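Local structure of Exo-beta-1,3-galactanase (Bifidobacterium bifidum, 5FLW) at residues I23-F28 and V245-P250; H260-G265 and I278-I283. The protein is a putative exo-beta-1,3-galactanase of glycoside hydrolase family 43, which probably releases galactose from the ends of beta-1,3-linked galactans. One frame throughout, in Å; residues are numbered along the deposited sequence.

Contact 1: residues I23-F28 and V245-P250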
ATOM      1  N   ILE A  23       2.927   1.108   4.008  1.00 10.34           N
ATOM      2  CA  ILE A  23       1.764   1.822   4.552  1.00 10.33           C
ATOM      3  C   ILE A  23       0.557   1.806   3.615  1.00 14.08           C
ATOM      4  O   ILE A  23       0.666   1.753   2.373  1.00 12.68           O
ATOM      5  CB  ILE A  23       2.069   3.273   4.997  1.00 11.57           C
ATOM      6  CG1 ILE A  23       2.361   4.183   3.796  1.00 11.22           C
ATOM      7  CG2 ILE A  23       3.150   3.288   6.027  1.00 10.20           C
ATOM      8  CD1 ILE A  23       2.588   5.640   4.178  1.00 12.28           C
ATOM      9  N   GLY A  24      -0.621   1.910   4.242  1.00 12.71           N
ATOM     10  CA  GLY A  24      -1.784   2.470   3.595  1.00 11.35           C
ATOM     11  C   GLY A  24      -1.922   3.918   4.034  1.00 13.37           C
ATOM     12  O   GLY A  24      -1.489   4.293   5.139  1.00 12.82           O
ATOM     13  N   LEU A  25      -2.518   4.737   3.142  1.00 12.71           N
ATOM     14  CA  LEU A  25      -2.810   6.144   3.404  1.00 12.94           C
ATOM     15  C   LEU A  25      -4.238   6.443   2.986  1.00 16.04           C
ATOM     16  O   LEU A  25      -4.654   6.078   1.880  1.00 17.30           O
ATOM     17  CB  LEU A  25      -1.939   7.080   2.562  1.00 20.23           C
ATOM     18  CG  LEU A  25      -0.554   7.442   3.027  1.00 21.04           C
ATOM     19  CD1 LEU A  25       0.131   8.207   1.887  1.00 18.73           C
ATOM     20  CD2 LEU A  25      -0.674   8.304   4.276  1.00 16.36           C
ATOM     21  N   GLN A  26      -4.968   7.165   3.843  1.00 14.73           N
ATOM     22  CA  GLN A  26      -6.329   7.603   3.565  1.00 16.94           C
ATOM     23  C   GLN A  26      -6.508   9.007   4.106  1.00 16.69           C
ATOM     24  O   GLN A  26      -6.021   9.313   5.191  1.00 16.18           O
ATOM     25  CB  GLN A  26      -7.333   6.735   4.327  1.00 24.07           C
ATOM     26  CG  GLN A  26      -7.552   5.350   3.758  1.00 25.00           C
ATOM     27  CD  GLN A  26      -8.213   5.416   2.411  1.00 21.88           C
ATOM     28  OE1 GLN A  26      -9.380   5.804   2.302  1.00 33.73           O
ATOM     29  NE2 GLN A  26      -7.480   5.054   1.372  1.00 21.04           N
ATOM     30  N   LYS A  27      -7.208   9.856   3.351  1.00 17.46           N
ATOM     31  CA  LYS A  27      -7.568  11.186   3.826  1.00 19.49           C
ATOM     32  C   LYS A  27      -9.010  11.141   4.324  1.00 19.85           C
ATOM     33  O   LYS A  27      -9.925  10.856   3.545  1.00 22.87           O
ATOM     34  CB  LYS A  27      -7.393  12.238   2.730  1.00 18.42           C
ATOM     35  CG  LYS A  27      -7.302  13.661   3.293  1.00 24.92           C
ATOM     36  CD  LYS A  27      -7.246  14.701   2.193  1.00 25.82           C
ATOM     37  CE  LYS A  27      -7.059  16.107   2.760  1.00 35.13           C
ATOM     38  NZ  LYS A  27      -6.785  17.128   1.689  1.00 37.67           N
ATOM     39  N   PHE A  28      -9.202  11.378   5.626  1.00 17.98           N
ATOM     40  CA  PHE A  28     -10.524  11.469   6.242  1.00 18.51           C
ATOM     41  C   PHE A  28     -10.647  12.867   6.833  1.00 21.21           C
ATOM     42  O   PHE A  28      -9.833  13.255   7.686  1.00 23.59           O
ATOM     43  CB  PHE A  28     -10.657  10.439   7.367  1.00 20.35           C
ATOM     44  CG  PHE A  28     -10.458   9.013   6.940  1.00 20.10           C
ATOM     45  CD1 PHE A  28     -11.132   8.504   5.833  1.00 20.47           C
ATOM     46  CD2 PHE A  28      -9.627   8.169   7.671  1.00 15.61           C
ATOM     47  CE1 PHE A  28     -10.975   7.177   5.448  1.00 19.08           C
ATOM     48  CE2 PHE A  28      -9.449   6.838   7.287  1.00 18.84           C
ATOM     49  CZ  PHE A  28     -10.141   6.340   6.178  1.00 18.47           C
ATOM     50  N   VAL A 245       7.919   0.642  -4.661  1.00 11.89           N
ATOM     51  CA  VAL A 245       6.700   1.449  -4.585  1.00 14.25           C
ATOM     52  C   VAL A 245       5.777   0.876  -3.519  1.00 15.04           C
ATOM     53  O   VAL A 245       5.578  -0.343  -3.408  1.00 11.39           O
ATOM     54  CB  VAL A 245       5.986   1.576  -5.949  1.00 13.50           C
ATOM     55  CG1 VAL A 245       5.498   0.217  -6.467  1.00 12.29           C
ATOM     56  CG2 VAL A 245       4.801   2.543  -5.843  1.00 12.27           C
ATOM     57  N   ASP A 246       5.251   1.766  -2.695  1.00 11.78           N
ATOM     58  CA  ASP A 246       4.254   1.378  -1.716  1.00 12.59           C
ATOM     59  C   ASP A 246       2.902   1.990  -2.008  1.00 13.79           C
ATOM     60  O   ASP A 246       1.890   1.290  -1.967  1.00 13.21           O
ATOM     61  CB  ASP A 246       4.664   1.789  -0.306  1.00 13.26           C
ATOM     62  CG  ASP A 246       3.594   1.444   0.683  1.00 13.47           C
ATOM     63  OD1 ASP A 246       3.523   0.243   1.027  1.00 11.23           O
ATOM     64  OD2 ASP A 246       2.788   2.350   1.041  1.00 13.02           O
ATOM     65  N   ILE A 247       2.869   3.294  -2.279  1.00 13.09           N
ATOM     66  CA  ILE A 247       1.605   3.993  -2.480  1.00 14.43           C
ATOM     67  C   ILE A 247       1.856   5.256  -3.292  1.00 14.99           C
ATOM     68  O   ILE A 247       2.933   5.860  -3.214  1.00 14.54           O
ATOM     69  CB  ILE A 247       0.915   4.282  -1.122  1.00 14.13           C
ATOM     70  CG1 ILE A 247      -0.549   4.705  -1.325  1.00 14.65           C
ATOM     71  CG2 ILE A 247       1.739   5.289  -0.280  1.00 14.67           C
ATOM     72  CD1 ILE A 247      -1.391   4.550  -0.073  1.00 16.32           C
ATOM     73  N   VAL A 248       0.866   5.631  -4.107  1.00 13.90           N
ATOM     74  CA  VAL A 248       0.760   6.934  -4.754  1.00 14.90           C
ATOM     75  C   VAL A 248      -0.580   7.526  -4.299  1.00 15.98           C
ATOM     76  O   VAL A 248      -1.605   6.824  -4.319  1.00 15.95           O
ATOM     77  CB  VAL A 248       0.830   6.798  -6.294  1.00 15.81           C
ATOM     78  CG1 VAL A 248       0.568   8.141  -6.987  1.00 14.80           C
ATOM     79  CG2 VAL A 248       2.159   6.199  -6.740  1.00 13.52           C
ATOM     80  N   VAL A 249      -0.569   8.780  -3.837  1.00 15.04           N
ATOM     81  CA  VAL A 249      -1.817   9.445  -3.443  1.00 17.18           C
ATOM     82  C   VAL A 249      -2.026  10.762  -4.178  1.00 19.50           C
ATOM     83  O   VAL A 249      -1.062  11.492  -4.428  1.00 17.41           O
ATOM     84  CB  VAL A 249      -1.960   9.634  -1.917  1.00 22.42           C
ATOM     85  CG1 VAL A 249      -2.126   8.278  -1.211  1.00 15.55           C
ATOM     86  CG2 VAL A 249      -0.810  10.471  -1.370  1.00 18.70           C
ATOM     87  N   PRO A 250      -3.267  11.089  -4.548  1.00 18.45           N
ATOM     88  CA  PRO A 250      -3.579  12.449  -5.006  1.00 19.08           C
ATOM     89  C   PRO A 250      -3.640  13.409  -3.814  1.00 24.08           C
ATOM     90  O   PRO A 250      -4.115  13.061  -2.726  1.00 19.75           O
ATOM     91  CB  PRO A 250      -4.958  12.285  -5.667  1.00 18.34           C
ATOM     92  CG  PRO A 250      -5.594  11.109  -4.956  1.00 22.65           C
ATOM     93  CD  PRO A 250      -4.457  10.212  -4.480  1.00 18.72           C
TER

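Contact 2: residues H260-G265 and I278-I283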
ATOM      1  N   HIS A 260      -1.552  17.166  -8.392  1.00 22.88           N
ATOM      2  CA  HIS A 260      -0.383  16.862  -7.572  1.00 21.89           C
ATOM      3  C   HIS A 260      -0.544  15.496  -6.928  1.00 21.54           C
ATOM      4  O   HIS A 260      -1.617  15.146  -6.428  1.00 20.53           O
ATOM      5  CB  HIS A 260      -0.124  17.908  -6.488  1.00 24.02           C
ATOM      6  CG  HIS A 260      -0.078  19.319  -7.031  1.00 24.72           C
ATOM      7  ND1 HIS A 260      -1.215  20.102  -7.172  1.00 31.04           N
ATOM      8  CD2 HIS A 260       0.961  20.052  -7.488  1.00 35.72           C
ATOM      9  CE1 HIS A 260      -0.861  21.255  -7.685  1.00 32.78           C
ATOM     10  NE2 HIS A 260       0.443  21.243  -7.884  1.00 43.82           N
ATOM     11  N   PHE A 261       0.535  14.728  -6.947  1.00 22.37           N
ATOM     12  CA  PHE A 261       0.546  13.360  -6.446  1.00 19.84           C
ATOM     13  C   PHE A 261       1.831  13.154  -5.664  1.00 18.50           C
ATOM     14  O   PHE A 261       2.881  13.727  -5.999  1.00 19.90           O
ATOM     15  CB  PHE A 261       0.443  12.344  -7.597  1.00 19.30           C
ATOM     16  CG  PHE A 261      -0.834  12.453  -8.388  1.00 22.98           C
ATOM     17  CD1 PHE A 261      -0.931  13.334  -9.471  1.00 22.14           C
ATOM     18  CD2 PHE A 261      -1.939  11.686  -8.046  1.00 20.88           C
ATOM     19  CE1 PHE A 261      -2.117  13.440 -10.196  1.00 23.60           C
ATOM     20  CE2 PHE A 261      -3.118  11.780  -8.756  1.00 22.44           C
ATOM     21  CZ  PHE A 261      -3.218  12.658  -9.837  1.00 23.91           C
ATOM     22  N   LEU A 262       1.732  12.323  -4.627  1.00 16.83           N
ATOM     23  CA  LEU A 262       2.856  11.941  -3.781  1.00 18.42           C
ATOM     24  C   LEU A 262       3.142  10.454  -3.971  1.00 14.69           C
ATOM     25  O   LEU A 262       2.215   9.636  -3.958  1.00 15.94           O
ATOM     26  CB  LEU A 262       2.546  12.217  -2.304  1.00 17.76           C
ATOM     27  CG  LEU A 262       3.737  12.083  -1.364  1.00 19.54           C
ATOM     28  CD1 LEU A 262       4.753  13.185  -1.618  1.00 18.57           C
ATOM     29  CD2 LEU A 262       3.252  12.060   0.092  1.00 17.41           C
ATOM     30  N   PHE A 263       4.419  10.130  -4.200  1.00 14.20           N
ATOM     31  CA  PHE A 263       4.938   8.763  -4.234  1.00 14.76           C
ATOM     32  C   PHE A 263       5.655   8.477  -2.910  1.00 12.88           C
ATOM     33  O   PHE A 263       6.504   9.266  -2.484  1.00 13.19           O
ATOM     34  CB  PHE A 263       5.943   8.627  -5.394  1.00 14.32           C
ATOM     35  CG  PHE A 263       6.834   7.386  -5.332  1.00 17.34           C
ATOM     36  CD1 PHE A 263       8.032   7.382  -4.577  1.00 15.73           C
ATOM     37  CD2 PHE A 263       6.497   6.232  -6.055  1.00 15.57           C
ATOM     38  CE1 PHE A 263       8.834   6.239  -4.525  1.00 14.95           C
ATOM     39  CE2 PHE A 263       7.304   5.095  -6.014  1.00 15.14           C
ATOM     40  CZ  PHE A 263       8.474   5.099  -5.234  1.00 15.17           C
ATOM     41  N   ILE A 264       5.342   7.330  -2.289  1.00 13.40           N
ATOM     42  CA  ILE A 264       6.115   6.792  -1.175  1.00 11.60           C
ATOM     43  C   ILE A 264       6.553   5.371  -1.539  1.00 11.52           C
ATOM     44  O   ILE A 264       5.729   4.556  -1.980  1.00 12.82           O
ATOM     45  CB  ILE A 264       5.336   6.851   0.156  1.00 14.89           C
ATOM     46  CG1 ILE A 264       5.203   8.322   0.602  1.00 16.13           C
ATOM     47  CG2 ILE A 264       6.034   5.996   1.231  1.00 12.61           C
ATOM     48  CD1 ILE A 264       4.284   8.562   1.773  1.00 14.12           C
ATOM     49  N   GLY A 265       7.861   5.107  -1.398  1.00 12.87           N
ATOM     50  CA  GLY A 265       8.400   3.774  -1.556  1.00 11.78           C
ATOM     51  C   GLY A 265       9.203   3.393  -0.324  1.00 13.70           C
ATOM     52  O   GLY A 265       9.680   4.244   0.416  1.00 13.93           O
ATOM     53  N   ILE A 278      12.145   5.485   3.986  1.00 12.90           N
ATOM     54  CA  ILE A 278      11.204   5.654   2.881  1.00 10.75           C
ATOM     55  C   ILE A 278      11.810   6.619   1.861  1.00 11.37           C
ATOM     56  O   ILE A 278      12.696   7.430   2.174  1.00 11.94           O
ATOM     57  CB  ILE A 278       9.796   6.157   3.319  1.00 10.50           C
ATOM     58  CG1 ILE A 278       9.891   7.574   3.933  1.00 12.33           C
ATOM     59  CG2 ILE A 278       9.139   5.144   4.291  1.00 14.40           C
ATOM     60  CD1 ILE A 278       8.546   8.198   4.275  1.00 12.72           C
ATOM     61  N   VAL A 279      11.319   6.512   0.634  1.00 11.09           N
ATOM     62  CA  VAL A 279      11.573   7.490  -0.412  1.00 15.85           C
ATOM     63  C   VAL A 279      10.249   8.215  -0.653  1.00 16.66           C
ATOM     64  O   VAL A 279       9.259   7.596  -1.058  1.00 14.25           O
ATOM     65  CB  VAL A 279      12.104   6.823  -1.696  1.00 14.44           C
ATOM     66  CG1 VAL A 279      12.168   7.843  -2.831  1.00 15.42           C
ATOM     67  CG2 VAL A 279      13.489   6.175  -1.451  1.00 12.79           C
ATOM     68  N   GLN A 280      10.230   9.524  -0.394  1.00 12.64           N
ATOM     69  CA  GLN A 280       9.024  10.330  -0.500  1.00 13.30           C
ATOM     70  C   GLN A 280       9.293  11.433  -1.520  1.00 17.16           C
ATOM     71  O   GLN A 280      10.238  12.223  -1.353  1.00 15.07           O
ATOM     72  CB  GLN A 280       8.680  10.931   0.853  1.00 13.00           C
ATOM     73  CG  GLN A 280       7.441  11.801   0.867  1.00 14.39           C
ATOM     74  CD  GLN A 280       7.076  12.235   2.290  1.00 20.17           C
ATOM     75  OE1 GLN A 280       6.792  11.398   3.159  1.00 18.06           O
ATOM     76  NE2 GLN A 280       7.087  13.543   2.532  1.00 17.31           N
ATOM     77  N   MET A 281       8.484  11.471  -2.583  1.00 14.22           N
ATOM     78  CA  MET A 281       8.779  12.332  -3.722  1.00 14.51           C
ATOM     79  C   MET A 281       7.478  12.729  -4.390  1.00 16.39           C
ATOM     80  O   MET A 281       6.524  11.941  -4.387  1.00 16.63           O
ATOM     81  CB  MET A 281       9.645  11.590  -4.758  1.00 16.99           C
ATOM     82  CG  MET A 281      11.033  11.147  -4.290  1.00 17.98           C
ATOM     83  SD  MET A 281      11.832  10.064  -5.500  1.00 18.81           S
ATOM     84  CE  MET A 281      12.073  11.211  -6.902  1.00 19.81           C
ATOM     85  N   PRO A 282       7.422  13.899  -5.028  1.00 16.82           N
ATOM     86  CA  PRO A 282       6.304  14.172  -5.939  1.00 17.56           C
ATOM     87  C   PRO A 282       6.430  13.284  -7.172  1.00 18.50           C
ATOM     88  O   PRO A 282       7.534  12.923  -7.596  1.00 19.22           O
ATOM     89  CB  PRO A 282       6.494  15.645  -6.299  1.00 19.24           C
ATOM     90  CG  PRO A 282       7.979  15.839  -6.230  1.00 19.32           C
ATOM     91  CD  PRO A 282       8.481  14.926  -5.141  1.00 16.97           C
ATOM     92  N   ILE A 283       5.288  12.855  -7.702  1.00 18.83           N
ATOM     93  CA  ILE A 283       5.257  12.080  -8.936  1.00 18.98           C
ATOM     94  C   ILE A 283       4.328  12.792  -9.912  1.00 19.09           C
ATOM     95  O   ILE A 283       3.242  13.239  -9.529  1.00 22.17           O
ATOM     96  CB  ILE A 283       4.881  10.600  -8.687  1.00 17.58           C
ATOM     97  CG1 ILE A 283       5.036   9.766  -9.972  1.00 19.40           C
ATOM     98  CG2 ILE A 283       3.482  10.472  -8.122  1.00 16.90           C
ATOM     99  CD1 ILE A 283       4.912   8.266  -9.785  1.00 18.37           C
TER
HETATM  100  O   HOH W   1       2.329  15.707  -8.989  1.00 23.28           O

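Contact 1: residues I23-F28 and V245-P250
Strands 24-28 and 245-250 run nearly parallel, 13° apart, with their axes 7.7 Å from each other at closest approach. Side chains fill the gap. Ile247 has CG1 anti to its backbone N (chi1 -166°) and continues extended. Its CD1 therefore arrives beside the opposite backbone, 3.4 Å from Leu25 N. The same methyl packs on Leu25 CB at 3.7 Å. Leu25 crosses Ile247 obliquely, and Leu25 CD1 meets Val249 CG1 at 3.8 Å, these two side chains crossing at about a right angle. Each strand is the inner edge of a four-stranded antiparallel sheet, so the contact joins the first and last blades of the five-bladed beta-propeller known from family 43. Asp246 and Ile247 both face Ile264 in a classic beta bulge, which lets two consecutive side chains point at strand 24-28. The Asp246 carboxyl group lies across Ile23: OD2 is 3.3 Å from Ile23 CG1 and 2.6 Å from Ile23 O. OD1 forms a salt bridge with Arg83 and lies close to the acid of Asp266. The second acid would tend to raise the pKa of Asp246, and Arg83 would tend to lower it. An alanine here would remove the carboxyl group, and would probably leave Arg83 less firmly placed and Ile23 less well packed. Leu25 also packs on Phe56 and Ala34, and Val249 on Trp32.

Contact 2: residues H260-G265 and I278-I283
The phenyl rings of Phe261 and Phe263 stand on the same side of the strand pair as Val279, Met281 and Ile283. Phe263 has CG anti to its backbone N (chi1 165°), which carries the ring along the sheet toward Val279. Phe263 CE1 comes within 4.1 Å of Val279 CG1, and Val245 packs at CE2. Ring atom CZ lies over Gly265, where a CB would clash with it. Phe263 CB rests on Ile283 CB at 4.0 Å. Phe261 has CG beside its backbone N (chi1 -62°), and its ring leads away from strand 278-283 to pack on Pro250. Phe261 CB touches Ile283 CG2 at 3.6 Å. The flat amide of Gln280 is on the other side, next to Ile264. These two side chains lie side by side and point the same way, with Gln280 OE1 4.0 Å from Ile264 CD1. Gln280 NE2 is held by the carbonyl of Phe56. Leu262 CD1 reaches toward the partner strand, 3.9 Å from Gln280 CG.

The backbone bonds are mostly straight. Phe263 N bonds Met281 O at 2.8 Å, nearly along the C=O axis, and Met281 N returns the bond to Phe263 O. Gly265 and Val279 also exchange two bonds, at more bent carbonyl angles. Pro282 faces Leu262 at a non-hydrogen-bonded position, so its missing N-H costs no bond to this strand. At the end of the pair Ile283 N bonds Phe261 O from well above the carbonyl plane. A water there links Phe261 N to Ile283 O. The whole is an antiparallel beta hairpin, the two middle strands of a four-stranded propeller blade.

In the fold
From the N terminus, strand 24-28 comes first and starts the first blade. The chain then builds three more four-stranded blades before strand 244-250 begins the fifth. Contact 1 closes this loop of 216 residues and brings the first and last blades together near the centre of the molecule. Contact 2 follows in series and closes a loop of 12 residues within the last blade. Strand 244-250 is the neighbour of strand 261-266, so contact 1 reaches, through strand 244-250, the sheet that holds contact 2. Their centres are about 10 Å apart. Val249 N to Leu262 O, at 2.9 Å, is a probable hydrogen bond between them. Contact 1 thus ties blade to blade, and contact 2 ties strand to strand.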